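Local coordinates for uricase from Arthrobacter globiformis, a protein that catalyses the oxidation of uric acid by molecular oxygen to 5-hydroxyisourate, the first step in the degradation of urate to (S)-allantoin, in two crystal structures: PDB 2YZC (chain A, 1.88 Å), residues Asn18-Ala23 and Val65-Gln70; PDB 6OE8 (chain B, 1.99 Å), residues Asn42-Ala47 and Val89-Gln94. Structure 2 is superposed on structure 1 by the backbone atoms of these residues (RMSD 0.12 Å); each is numbered along its deposited sequence.

Structure 1 (2YZC); sequences NQYGKA and VATDTQ. With 1AL (allantoate ion), chain C.
Lys22, on strand 13-31, crosses the side chain of Thr67, in the first turn of helix 67-78, at about a right angle; the strand pairs with one of a second subunit, so the site lies at a subunit interface. CB is 3.6 Å from Thr67 O. CG, anti to the backbone N (chi1 -171°), is 4.1 Å from the same oxygen. The chain turns at chi2 and chi3, with CD 4.0 Å from Thr67 OG1, CE 3.2 Å from Thr67 O and NZ hydrogen-bonded to Thr67 OG1 (2.9 Å). A water links NZ to Asp68 OD1. Thr67 OG1 donates to O7 of allantoate (2.7 Å), and Asp68 N donates to O10. Lys22, Thr67 and His251 of the second subunit, which also binds this ion, probably form the charge relay. Beside them, Tyr20 OH donates to Val65 O (2.7 Å), and Gln70, bonded to Ser46, lies against Gly21.

Structure 2 (6OE8); sequences NQYGKA and VATDTQ. It carries 2 engineered substitutions outside these segments.
The side chains of Lys46 and Thr91 cross at about a right angle, and Lys46 supplies one of the polar links between the two segments. Its CB sits 3.5 Å from Thr91 O, and CG, anti to the backbone N (chi1 -175°), is 4.1 Å from the same oxygen. The chain bends at chi2 and chi3: CD lies 4.1 Å from Thr91 OG1, CE passes 3.3 Å from Thr91 O, and NZ ends in a hydrogen bond of 3.1 Å to Thr91 OG1. A water joins NZ to Asp92 OD1. Malonate, probably from the crystallisation liquor, takes hydrogen bonds from Thr91 N and Asp92 N at the start of the helix. Lys46, Thr91 and His275 of the second subunit are the inferred charge relay. Tyr44 OH donates to Val89 O (2.6 Å); Gly45 is touched by Gln94, whose OE1 is hydrogen-bonded to Ser70 OG.

Comparison
The hydrogen bond from lysine to threonine is kept, Lys22(A) NZ to Thr67(A) OG1 and Lys46(B) NZ to Thr91(B) OG1, as is that from tyrosine to the valine carbonyl, Tyr20(A) OH to Val65(A) O and Tyr44(B) OH to Val89(B) O. The water beside the lysine occupies the same place in both. The packing of Tyr20(A), Val65(A) and Gln70(A), matched by Tyr44(B), Val89(B) and Gln94(B), is likewise unchanged in position. The protein hardly answers to what is bound: the CA atoms coincide within the error, and Lys22(A), Thr67(A) and Asp68(A), the last two bonded to allantoate through OG1 and N, keep their places against Lys46(B), Thr91(B) and Asp92(B). What differs is the anion itself. Allantoate, present in structure 1 alone, touches Lys22(A), Ala66(A), Thr67(A) and Asp68(A); in structure 2 malonate is bound at this place instead, wholly or in part, so neither pocket is empty.

Structure 1 (2YZC)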
loop_
_atom_site.group_PDB
_atom_site.type_symbol
_atom_site.label_atom_id
_atom_site.label_comp_id
_atom_site.label_asym_id
_atom_site.label_seq_id
_atom_site.Cartn_x
_atom_site.Cartn_y
_atom_site.Cartn_z
ATOM N N ASN A 18 -23.726 -16.329 -6.123
ATOM C CA ASN A 18 -22.866 -15.685 -7.109
ATOM C C ASN A 18 -23.332 -14.265 -7.389
ATOM O O ASN A 18 -24.500 -13.931 -7.184
ATOM C CB ASN A 18 -22.839 -16.504 -8.409
ATOM C CG ASN A 18 -24.189 -16.542 -9.114
ATOM O OD1 ASN A 18 -24.516 -15.653 -9.898
ATOM N ND2 ASN A 18 -24.978 -17.574 -8.827
ATOM N N GLN A 19 -22.403 -13.432 -7.842
ATOM C CA GLN A 19 -22.692 -12.041 -8.159
ATOM C C GLN A 19 -21.557 -11.504 -9.016
ATOM O O GLN A 19 -20.453 -12.038 -9.000
ATOM C CB GLN A 19 -22.826 -11.205 -6.880
ATOM C CG GLN A 19 -21.591 -11.214 -5.975
ATOM C CD GLN A 19 -21.832 -10.513 -4.649
ATOM O OE1 GLN A 19 -22.961 -10.475 -4.149
ATOM N NE2 GLN A 19 -20.766 -9.976 -4.057
ATOM N N TYR A 20 -21.830 -10.456 -9.777
ATOM C CA TYR A 20 -20.803 -9.886 -10.632
ATOM C C TYR A 20 -21.168 -8.455 -10.989
ATOM O O TYR A 20 -22.343 -8.073 -10.958
ATOM C CB TYR A 20 -20.673 -10.689 -11.928
ATOM C CG TYR A 20 -21.717 -10.298 -12.944
ATOM C CD1 TYR A 20 -23.058 -10.638 -12.763
ATOM C CD2 TYR A 20 -21.380 -9.504 -14.039
ATOM C CE1 TYR A 20 -24.039 -10.188 -13.646
ATOM C CE2 TYR A 20 -22.346 -9.046 -14.922
ATOM C CZ TYR A 20 -23.675 -9.388 -14.721
ATOM O OH TYR A 20 -24.632 -8.910 -15.585
ATOM N N GLY A 21 -20.159 -7.672 -11.350
ATOM C CA GLY A 21 -20.414 -6.298 -11.732
ATOM C C GLY A 21 -19.127 -5.523 -11.892
ATOM O O GLY A 21 -18.061 -6.110 -12.049
ATOM N N LYS A 22 -19.228 -4.199 -11.856
ATOM C CA LYS A 22 -18.051 -3.353 -11.991
ATOM C C LYS A 22 -17.682 -2.825 -10.616
ATOM O O LYS A 22 -18.532 -2.296 -9.897
ATOM C CB LYS A 22 -18.333 -2.172 -12.923
ATOM C CG LYS A 22 -17.080 -1.389 -13.277
ATOM C CD LYS A 22 -16.199 -2.170 -14.250
ATOM C CE LYS A 22 -16.716 -2.034 -15.682
ATOM N NZ LYS A 22 -15.936 -2.839 -16.666
ATOM N N ALA A 23 -16.416 -2.969 -10.252
ATOM C CA ALA A 23 -15.954 -2.503 -8.954
ATOM C C ALA A 23 -15.067 -1.269 -9.073
ATOM O O ALA A 23 -14.384 -1.069 -10.078
ATOM C CB ALA A 23 -15.190 -3.612 -8.240
ATOM N N VAL A 65 -25.748 -8.420 -18.055
ATOM C CA VAL A 65 -25.682 -6.984 -18.285
ATOM C C VAL A 65 -24.196 -6.675 -18.085
ATOM O O VAL A 65 -23.673 -6.802 -16.975
ATOM C CB VAL A 65 -26.515 -6.220 -17.238
ATOM C CG1 VAL A 65 -26.303 -4.724 -17.393
ATOM C CG2 VAL A 65 -28.001 -6.566 -17.401
ATOM N N ALA A 66 -23.522 -6.289 -19.162
ATOM C CA ALA A 66 -22.091 -6.008 -19.119
ATOM C C ALA A 66 -21.655 -5.149 -17.936
ATOM O O ALA A 66 -22.350 -4.214 -17.547
ATOM C CB ALA A 66 -21.657 -5.347 -20.421
ATOM N N THR A 67 -20.501 -5.469 -17.357
ATOM C CA THR A 67 -20.018 -4.673 -16.243
ATOM C C THR A 67 -19.754 -3.276 -16.806
ATOM O O THR A 67 -19.924 -2.283 -16.114
ATOM C CB THR A 67 -18.725 -5.271 -15.606
ATOM O OG1 THR A 67 -17.630 -5.180 -16.527
ATOM C CG2 THR A 67 -18.946 -6.748 -15.237
ATOM N N ASP A 68 -19.362 -3.200 -18.077
ATOM C CA ASP A 68 -19.105 -1.904 -18.707
ATOM C C ASP A 68 -20.389 -1.071 -18.704
ATOM O O ASP A 68 -20.351 0.144 -18.526
ATOM C CB ASP A 68 -18.621 -2.077 -20.155
ATOM C CG ASP A 68 -18.226 -0.752 -20.803
ATOM O OD1 ASP A 68 -17.116 -0.254 -20.522
ATOM O OD2 ASP A 68 -19.027 -0.195 -21.584
ATOM N N THR A 69 -21.524 -1.733 -18.914
ATOM C CA THR A 69 -22.812 -1.052 -18.923
ATOM C C THR A 69 -23.155 -0.548 -17.528
ATOM O O THR A 69 -23.712 0.539 -17.367
ATOM C CB THR A 69 -23.934 -1.988 -19.399
ATOM O OG1 THR A 69 -23.671 -2.389 -20.747
ATOM C CG2 THR A 69 -25.283 -1.281 -19.336
ATOM N N GLN A 70 -22.827 -1.349 -16.521
ATOM C CA GLN A 70 -23.086 -0.962 -15.144
ATOM C C GLN A 70 -22.288 0.296 -14.843
ATOM O O GLN A 70 -22.788 1.219 -14.202
ATOM C CB GLN A 70 -22.703 -2.097 -14.192
ATOM C CG GLN A 70 -23.622 -3.313 -14.335
ATOM C CD GLN A 70 -23.263 -4.455 -13.409
ATOM O OE1 GLN A 70 -23.101 -4.266 -12.203
ATOM N NE2 GLN A 70 -23.152 -5.658 -13.969
HETATM C C1 1AL C . -17.079 -10.737 -18.399
HETATM O O2 1AL C . -16.789 -11.862 -18.838
HETATM N N3 1AL C . -18.165 -10.516 -17.608
HETATM N N4 1AL C . -16.196 -9.734 -18.786
HETATM C C5 1AL C . -15.881 -7.834 -16.969
HETATM O O6 1AL C . -16.157 -8.525 -15.968
HETATM O O7 1AL C . -15.467 -6.665 -16.952
HETATM C C8 1AL C . -16.388 -8.366 -18.334
HETATM C C9 1AL C . -18.031 -6.741 -19.175
HETATM O O10 1AL C . -18.054 -5.529 -19.488
HETATM N N11 1AL C . -19.104 -7.376 -18.606
HETATM N N12 1AL C . -16.940 -7.520 -19.383
HETATM O O HOH W 1 -15.247 -1.896 -19.228
#

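Structure 2 (6OE8)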
loop_
_atom_site.group_PDB
_atom_site.type_symbol
_atom_site.label_atom_id
_atom_site.label_comp_id
_atom_site.label_asym_id
_atom_site.label_seq_id
_atom_site.Cartn_x
_atom_site.Cartn_y
_atom_site.Cartn_z
ATOM N N ASN B 42 -23.589 -16.434 -6.123
ATOM C CA ASN B 42 -22.782 -15.730 -7.118
ATOM C C ASN B 42 -23.281 -14.299 -7.299
ATOM O O ASN B 42 -24.460 -14.000 -7.098
ATOM C CB ASN B 42 -22.788 -16.468 -8.464
ATOM C CG ASN B 42 -24.155 -16.482 -9.122
ATOM O OD1 ASN B 42 -24.468 -15.616 -9.936
ATOM N ND2 ASN B 42 -24.984 -17.460 -8.762
ATOM N N GLN B 43 -22.384 -13.430 -7.766
ATOM C CA GLN B 43 -22.726 -12.034 -8.011
ATOM C C GLN B 43 -21.651 -11.462 -8.916
ATOM O O GLN B 43 -20.522 -11.952 -8.913
ATOM C CB GLN B 43 -22.805 -11.233 -6.702
ATOM C CG GLN B 43 -21.476 -11.087 -5.961
ATOM C CD GLN B 43 -21.630 -10.571 -4.531
ATOM O OE1 GLN B 43 -22.745 -10.438 -4.019
ATOM N NE2 GLN B 43 -20.512 -10.194 -3.913
ATOM N N TYR B 44 -21.996 -10.445 -9.705
ATOM C CA TYR B 44 -20.948 -9.933 -10.595
ATOM C C TYR B 44 -21.232 -8.485 -10.964
ATOM O O TYR B 44 -22.376 -8.043 -10.973
ATOM C CB TYR B 44 -20.842 -10.762 -11.879
ATOM C CG TYR B 44 -21.852 -10.293 -12.895
ATOM C CD1 TYR B 44 -23.200 -10.601 -12.752
ATOM C CD2 TYR B 44 -21.462 -9.517 -13.986
ATOM C CE1 TYR B 44 -24.126 -10.152 -13.667
ATOM C CE2 TYR B 44 -22.386 -9.065 -14.903
ATOM C CZ TYR B 44 -23.715 -9.390 -14.738
ATOM O OH TYR B 44 -24.642 -8.943 -15.650
ATOM N N GLY B 45 -20.180 -7.762 -11.342
ATOM C CA GLY B 45 -20.396 -6.405 -11.820
ATOM C C GLY B 45 -19.096 -5.649 -11.975
ATOM O O GLY B 45 -18.051 -6.235 -12.260
ATOM N N LYS B 46 -19.180 -4.339 -11.778
ATOM C CA LYS B 46 -18.028 -3.463 -11.941
ATOM C C LYS B 46 -17.683 -2.853 -10.593
ATOM O O LYS B 46 -18.542 -2.247 -9.943
ATOM C CB LYS B 46 -18.299 -2.348 -12.952
ATOM C CG LYS B 46 -17.064 -1.494 -13.222
ATOM C CD LYS B 46 -16.104 -2.222 -14.162
ATOM C CE LYS B 46 -16.602 -2.107 -15.596
ATOM N NZ LYS B 46 -15.713 -2.723 -16.616
ATOM N N ALA B 47 -16.432 -3.007 -10.181
ATOM C CA ALA B 47 -15.962 -2.509 -8.901
ATOM C C ALA B 47 -15.090 -1.265 -9.052
ATOM O O ALA B 47 -14.375 -1.095 -10.042
ATOM C CB ALA B 47 -15.171 -3.591 -8.162
ATOM N N VAL B 89 -25.811 -8.484 -18.121
ATOM C CA VAL B 89 -25.662 -7.040 -18.259
ATOM C C VAL B 89 -24.190 -6.700 -18.070
ATOM O O VAL B 89 -23.599 -6.997 -17.024
ATOM C CB VAL B 89 -26.560 -6.316 -17.249
ATOM C CG1 VAL B 89 -26.385 -4.808 -17.342
ATOM C CG2 VAL B 89 -28.027 -6.721 -17.456
ATOM N N ALA B 90 -23.582 -6.098 -19.089
ATOM C CA ALA B 90 -22.132 -5.941 -19.099
ATOM C C ALA B 90 -21.663 -5.080 -17.934
ATOM O O ALA B 90 -22.300 -4.084 -17.583
ATOM C CB ALA B 90 -21.682 -5.314 -20.418
ATOM N N THR B 91 -20.505 -5.434 -17.365
ATOM C CA THR B 91 -19.943 -4.591 -16.311
ATOM C C THR B 91 -19.663 -3.190 -16.845
ATOM O O THR B 91 -19.856 -2.190 -16.136
ATOM C CB THR B 91 -18.668 -5.224 -15.735
ATOM O OG1 THR B 91 -17.604 -5.125 -16.688
ATOM C CG2 THR B 91 -18.909 -6.710 -15.420
ATOM N N ASP B 92 -19.247 -3.098 -18.115
ATOM C CA ASP B 92 -19.092 -1.798 -18.765
ATOM C C ASP B 92 -20.411 -1.020 -18.768
ATOM O O ASP B 92 -20.432 0.196 -18.527
ATOM C CB ASP B 92 -18.578 -2.004 -20.195
ATOM C CG ASP B 92 -18.235 -0.701 -20.900
ATOM O OD1 ASP B 92 -17.160 -0.137 -20.611
ATOM O OD2 ASP B 92 -19.024 -0.250 -21.760
ATOM N N THR B 93 -21.528 -1.711 -19.009
ATOM C CA THR B 93 -22.830 -1.051 -18.968
ATOM C C THR B 93 -23.164 -0.564 -17.563
ATOM O O THR B 93 -23.731 0.525 -17.396
ATOM C CB THR B 93 -23.915 -2.000 -19.484
ATOM O OG1 THR B 93 -23.620 -2.376 -20.835
ATOM C CG2 THR B 93 -25.294 -1.347 -19.429
ATOM N N GLN B 94 -22.810 -1.350 -16.539
ATOM C CA GLN B 94 -23.052 -0.930 -15.161
ATOM C C GLN B 94 -22.275 0.353 -14.846
ATOM O O GLN B 94 -22.825 1.306 -14.265
ATOM C CB GLN B 94 -22.683 -2.084 -14.212
ATOM C CG GLN B 94 -23.547 -3.357 -14.444
ATOM C CD GLN B 94 -23.293 -4.485 -13.449
ATOM O OE1 GLN B 94 -23.095 -4.253 -12.261
ATOM N NE2 GLN B 94 -23.252 -5.719 -13.955
HETATM O O HOH W 2 -15.382 -1.695 -19.281
#